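Local coordinates for putative sulfurtransferase DsrE (Allochromatium vinosum, PDB 2HY5) that probably carries and transfers sulfur through a cysteine persulfide and may serve the oxidation of intracellular sulfur, assembled with DsrF and DsrH, at the interface of chains A and C and the interface of chains A and B. Sequence-based numbering; all coordinates share one arbitrary frame. Chains: chain A/B, Putative sulfurtransferase dsrE; chain C, DsrH.

Contact 1: the interface of chains A and C. Residues chain A 3, 23, 126; chain C 88-89, 92-93, 98.
The ring of A:Phe23, on helix 16-29 of DsrE, points its rim at the middle of the C:Phe88 ring of DsrH. CD1 of A:Phe23 stands over the centre of that ring, the two planes 71° apart in an edge-to-face pair whose centroids lie 4.9 Å from each other. One face of A:Phe23 is covered by the CG2 methyl of C:Val89, 3.9 Å from the ring centroid and nearer one side of the ring than its middle, a CH-pi contact. In its plane, the edge of A:Phe23 also meets C:Thr92 and, within its own chain, A:Phe3, one of whose faces is covered by CE2 of A:Phe23. With CG anti to the backbone N (chi1 -178°), A:Phe23 reaches out from its helix into this apolar seam between the two subunits.

Helix 85-94 of DsrH supplies most of the opposing surface. Threonine suits it because its two branches do different work: the CG2 methyl of C:Thr92 packs 3.8 Å from CE1 of A:Phe23, while its hydroxyl turns back to the helix and bonds the backbone carbonyl of C:Val89, which satisfies a polar group beside aromatic rings. C:Thr93 offers its methyl to the tip of A:Phe3, CG2 to CZ 3.6 Å. Valine, beta-branched and at home on strands, brings a compact methyl from each side: CG2 of A:Val126 and CG2 of C:Val98 lie 4.4 Å apart, a looser flank. The hydroxyl OG1 of C:Thr92 lies 3.3 Å from CE1 of A:Phe3.

Contact 2: the interface of chains A and B. Residues chain A 8-9, 41-42, 85; chain B 13, 42.
B:Gln13 lays its side-chain amide over the carboxylate of A:Asp42 in the two-fold interface that pairs two DsrE copies, members of the DsrE/TusD sulfurtransferase family, in the deposited assembly, probably the working arrangement. The two flat groups are stacked, their planes 10° apart, which also sets OD1 of A:Asp42 3.2 Å from OE1 of B:Gln13, two acceptors whose close approach A:Arg85, donating to each, probably eases. The glutamine chain is bent at chi2 (90°), which swings its amide across the aspartate.

Hydrogen bonding centres on the amide oxygen of B:Gln13. NH2 of A:Arg85 donates to OE1 at 2.8 Å, nearly along the C=O axis, with the oxygen tilted from the guanidinium plane. The backbone N of A:Asp42 adds a weak bond to the same atom. Glutamine suits this place by offering a neutral acceptor on a chain long enough to reach both donors; an alanine here would probably leave NH2 of A:Arg85 without this acceptor and uncover the face of the A:Asp42 carboxylate.

Within chain A, NE of A:Arg85 makes a salt bridge to OD1 of A:Asp42 at 2.6 Å, in the guanidinium plane and on the anti lone pair of the carboxylate. Arginine can thus hold the aspartate through NE and reach the other subunit through NH2.

Water joins the two acids. OD2 of A:Asp42 and OD2 of B:Asp42, 3.9 Å apart, share water 1 and water 2.

Contact 1: the interface of chains A and C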
loop_
_atom_site.group_PDB
_atom_site.type_symbol
_atom_site.label_atom_id
_atom_site.label_comp_id
_atom_site.label_asym_id
_atom_site.label_seq_id
_atom_site.Cartn_x
_atom_site.Cartn_y
_atom_site.Cartn_z
ATOM N N PHE A 3 9.317 25.046 -1.912
ATOM C CA PHE A 3 8.594 23.774 -1.906
ATOM C C PHE A 3 8.201 23.284 -0.525
ATOM O O PHE A 3 8.909 23.506 0.454
ATOM C CB PHE A 3 9.456 22.665 -2.513
ATOM C CG PHE A 3 9.598 22.737 -3.998
ATOM C CD1 PHE A 3 8.594 22.246 -4.827
ATOM C CD2 PHE A 3 10.738 23.288 -4.571
ATOM C CE1 PHE A 3 8.726 22.305 -6.216
ATOM C CE2 PHE A 3 10.879 23.351 -5.954
ATOM C CZ PHE A 3 9.873 22.860 -6.777
ATOM N N PHE A 23 14.041 13.941 -5.219
ATOM C CA PHE A 23 13.406 15.174 -5.693
ATOM C C PHE A 23 13.961 16.359 -4.903
ATOM O O PHE A 23 14.334 17.383 -5.474
ATOM C CB PHE A 23 11.891 15.123 -5.493
ATOM C CG PHE A 23 11.175 16.344 -5.998
ATOM C CD1 PHE A 23 10.714 16.403 -7.309
ATOM C CD2 PHE A 23 10.990 17.449 -5.173
ATOM C CE1 PHE A 23 10.078 17.545 -7.792
ATOM C CE2 PHE A 23 10.356 18.599 -5.644
ATOM C CZ PHE A 23 9.898 18.649 -6.957
ATOM N N VAL A 126 4.377 19.182 -3.027
ATOM C CA VAL A 126 4.625 17.932 -3.728
ATOM C C VAL A 126 4.485 16.784 -2.741
ATOM O O VAL A 126 5.245 16.686 -1.777
ATOM C CB VAL A 126 6.032 17.932 -4.357
ATOM C CG1 VAL A 126 6.194 16.732 -5.275
ATOM C CG2 VAL A 126 6.243 19.219 -5.135
ATOM N N PHE C 88 12.137 16.605 -13.400
ATOM C CA PHE C 88 10.938 16.425 -12.584
ATOM C C PHE C 88 10.722 17.735 -11.826
ATOM O O PHE C 88 9.621 18.285 -11.793
ATOM C CB PHE C 88 11.190 15.244 -11.630
ATOM C CG PHE C 88 10.007 14.833 -10.779
ATOM C CD1 PHE C 88 10.073 13.651 -10.047
ATOM C CD2 PHE C 88 8.866 15.626 -10.662
ATOM C CE1 PHE C 88 9.026 13.264 -9.210
ATOM C CE2 PHE C 88 7.817 15.249 -9.828
ATOM C CZ PHE C 88 7.897 14.064 -9.099
ATOM N N VAL C 89 11.794 18.244 -11.230
ATOM C CA VAL C 89 11.717 19.501 -10.497
ATOM C C VAL C 89 11.280 20.646 -11.417
ATOM O O VAL C 89 10.424 21.447 -11.043
ATOM C CB VAL C 89 13.075 19.858 -9.859
ATOM C CG1 VAL C 89 13.036 21.281 -9.299
ATOM C CG2 VAL C 89 13.390 18.873 -8.750
ATOM N N THR C 92 7.544 20.724 -12.021
ATOM C CA THR C 92 6.718 21.233 -10.927
ATOM C C THR C 92 6.722 22.756 -10.861
ATOM O O THR C 92 5.746 23.356 -10.409
ATOM C CB THR C 92 7.171 20.696 -9.547
ATOM O OG1 THR C 92 8.492 21.170 -9.256
ATOM C CG2 THR C 92 7.155 19.171 -9.536
ATOM N N THR C 93 7.811 23.383 -11.305
ATOM C CA THR C 93 7.889 24.842 -11.278
ATOM C C THR C 93 7.322 25.478 -12.544
ATOM O O THR C 93 6.832 26.609 -12.508
ATOM C CB THR C 93 9.341 25.342 -11.066
ATOM O OG1 THR C 93 10.183 24.875 -12.125
ATOM C CG2 THR C 93 9.883 24.840 -9.741
ATOM N N VAL C 98 0.827 21.017 -8.577
ATOM C CA VAL C 98 1.162 19.609 -8.717
ATOM C C VAL C 98 0.049 18.812 -8.054
ATOM O O VAL C 98 -0.400 19.150 -6.961
ATOM C CB VAL C 98 2.496 19.266 -8.026
ATOM C CG1 VAL C 98 2.855 17.802 -8.283
ATOM C CG2 VAL C 98 3.603 20.184 -8.534
#

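Contact 2: the interface of chains A and B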
loop_
_atom_site.group_PDB
_atom_site.type_symbol
_atom_site.label_atom_id
_atom_site.label_comp_id
_atom_site.label_asym_id
_atom_site.label_seq_id
_atom_site.Cartn_x
_atom_site.Cartn_y
_atom_site.Cartn_z
ATOM N N ASN A 8 4.182 10.294 2.806
ATOM C CA ASN A 8 3.167 9.497 3.498
ATOM C C ASN A 8 3.468 8.041 3.799
ATOM O O ASN A 8 2.642 7.362 4.413
ATOM C CB ASN A 8 1.856 9.515 2.709
ATOM C CG ASN A 8 1.367 10.914 2.403
ATOM O OD1 ASN A 8 1.608 11.852 3.159
ATOM N ND2 ASN A 8 0.645 11.053 1.300
ATOM N N GLU A 9 4.622 7.547 3.375
ATOM C CA GLU A 9 4.935 6.145 3.603
ATOM C C GLU A 9 6.230 5.915 4.347
ATOM O O GLU A 9 7.138 6.745 4.315
ATOM C CB GLU A 9 4.991 5.410 2.266
ATOM C CG GLU A 9 3.766 5.615 1.405
ATOM C CD GLU A 9 2.478 5.230 2.109
ATOM O OE1 GLU A 9 2.503 4.277 2.916
ATOM O OE2 GLU A 9 1.437 5.869 1.838
ATOM N N HIS A 41 1.249 9.990 8.161
ATOM C CA HIS A 41 0.895 8.570 8.038
ATOM C C HIS A 41 2.143 7.758 8.416
ATOM O O HIS A 41 2.902 8.164 9.295
ATOM C CB HIS A 41 0.474 8.221 6.602
ATOM C CG HIS A 41 -0.646 9.058 6.064
ATOM N ND1 HIS A 41 -1.897 9.101 6.641
ATOM C CD2 HIS A 41 -0.715 9.852 4.967
ATOM C CE1 HIS A 41 -2.687 9.880 5.926
ATOM N NE2 HIS A 41 -1.993 10.349 4.903
ATOM N N ASP A 42 2.359 6.622 7.755
ATOM C CA ASP A 42 3.535 5.792 8.029
ATOM C C ASP A 42 4.825 6.548 7.716
ATOM O O ASP A 42 5.920 6.087 8.035
ATOM C CB ASP A 42 3.491 4.503 7.204
ATOM C CG ASP A 42 2.805 3.363 7.932
ATOM O OD1 ASP A 42 2.319 3.578 9.064
ATOM O OD2 ASP A 42 2.753 2.248 7.367
ATOM N N ARG A 85 1.964 5.355 15.883
ATOM C CA ARG A 85 2.961 4.414 15.395
ATOM C C ARG A 85 4.207 4.142 16.230
ATOM O O ARG A 85 4.954 3.206 15.938
ATOM C CB ARG A 85 3.348 4.832 13.981
ATOM C CG ARG A 85 2.139 4.867 13.046
ATOM C CD ARG A 85 2.493 5.429 11.689
ATOM N NE ARG A 85 1.395 5.318 10.729
ATOM C CZ ARG A 85 0.283 6.048 10.750
ATOM N NH1 ARG A 85 0.093 6.960 11.690
ATOM N NH2 ARG A 85 -0.632 5.883 9.798
ATOM N N GLN B 13 -2.034 1.771 9.614
ATOM C CA GLN B 13 -1.903 2.154 8.205
ATOM C C GLN B 13 -2.758 1.259 7.312
ATOM O O GLN B 13 -3.400 1.732 6.383
ATOM C CB GLN B 13 -0.440 2.068 7.762
ATOM C CG GLN B 13 -0.189 2.569 6.334
ATOM C CD GLN B 13 0.131 4.053 6.266
ATOM O OE1 GLN B 13 -0.001 4.783 7.249
ATOM N NE2 GLN B 13 0.561 4.506 5.093
ATOM N N ASP B 42 6.624 -4.381 6.818
ATOM C CA ASP B 42 6.212 -3.361 7.786
ATOM C C ASP B 42 5.448 -3.985 8.951
ATOM O O ASP B 42 5.164 -3.322 9.947
ATOM C CB ASP B 42 5.334 -2.301 7.115
ATOM C CG ASP B 42 6.134 -1.133 6.571
ATOM O OD1 ASP B 42 7.381 -1.158 6.673
ATOM O OD2 ASP B 42 5.511 -0.186 6.042
HETATM O O HOH W 1 4.737 2.213 5.169
HETATM O O HOH W 2 2.666 -0.366 6.842
#

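About 23 Å separates the centres of contact 1 and contact 2, and they have no residue in common. Chain A takes part in both, but with different elements: strands 2-7 and 124-128 and helix 16-29 face DsrH in contact 1, whereas the 3-10 helix 41-47 and the end of helix 79-85 carry contact 2, with the loop after strand 2-7 beside them. One DsrE subunit can therefore hold DsrH and a second DsrE at once, consistent with an assembly containing two copies of each. Contact 2 is centred about 10 Å from A:Cys78, the likely persulfide carrier, so DsrE pairing may help shape the surroundings of that cysteine.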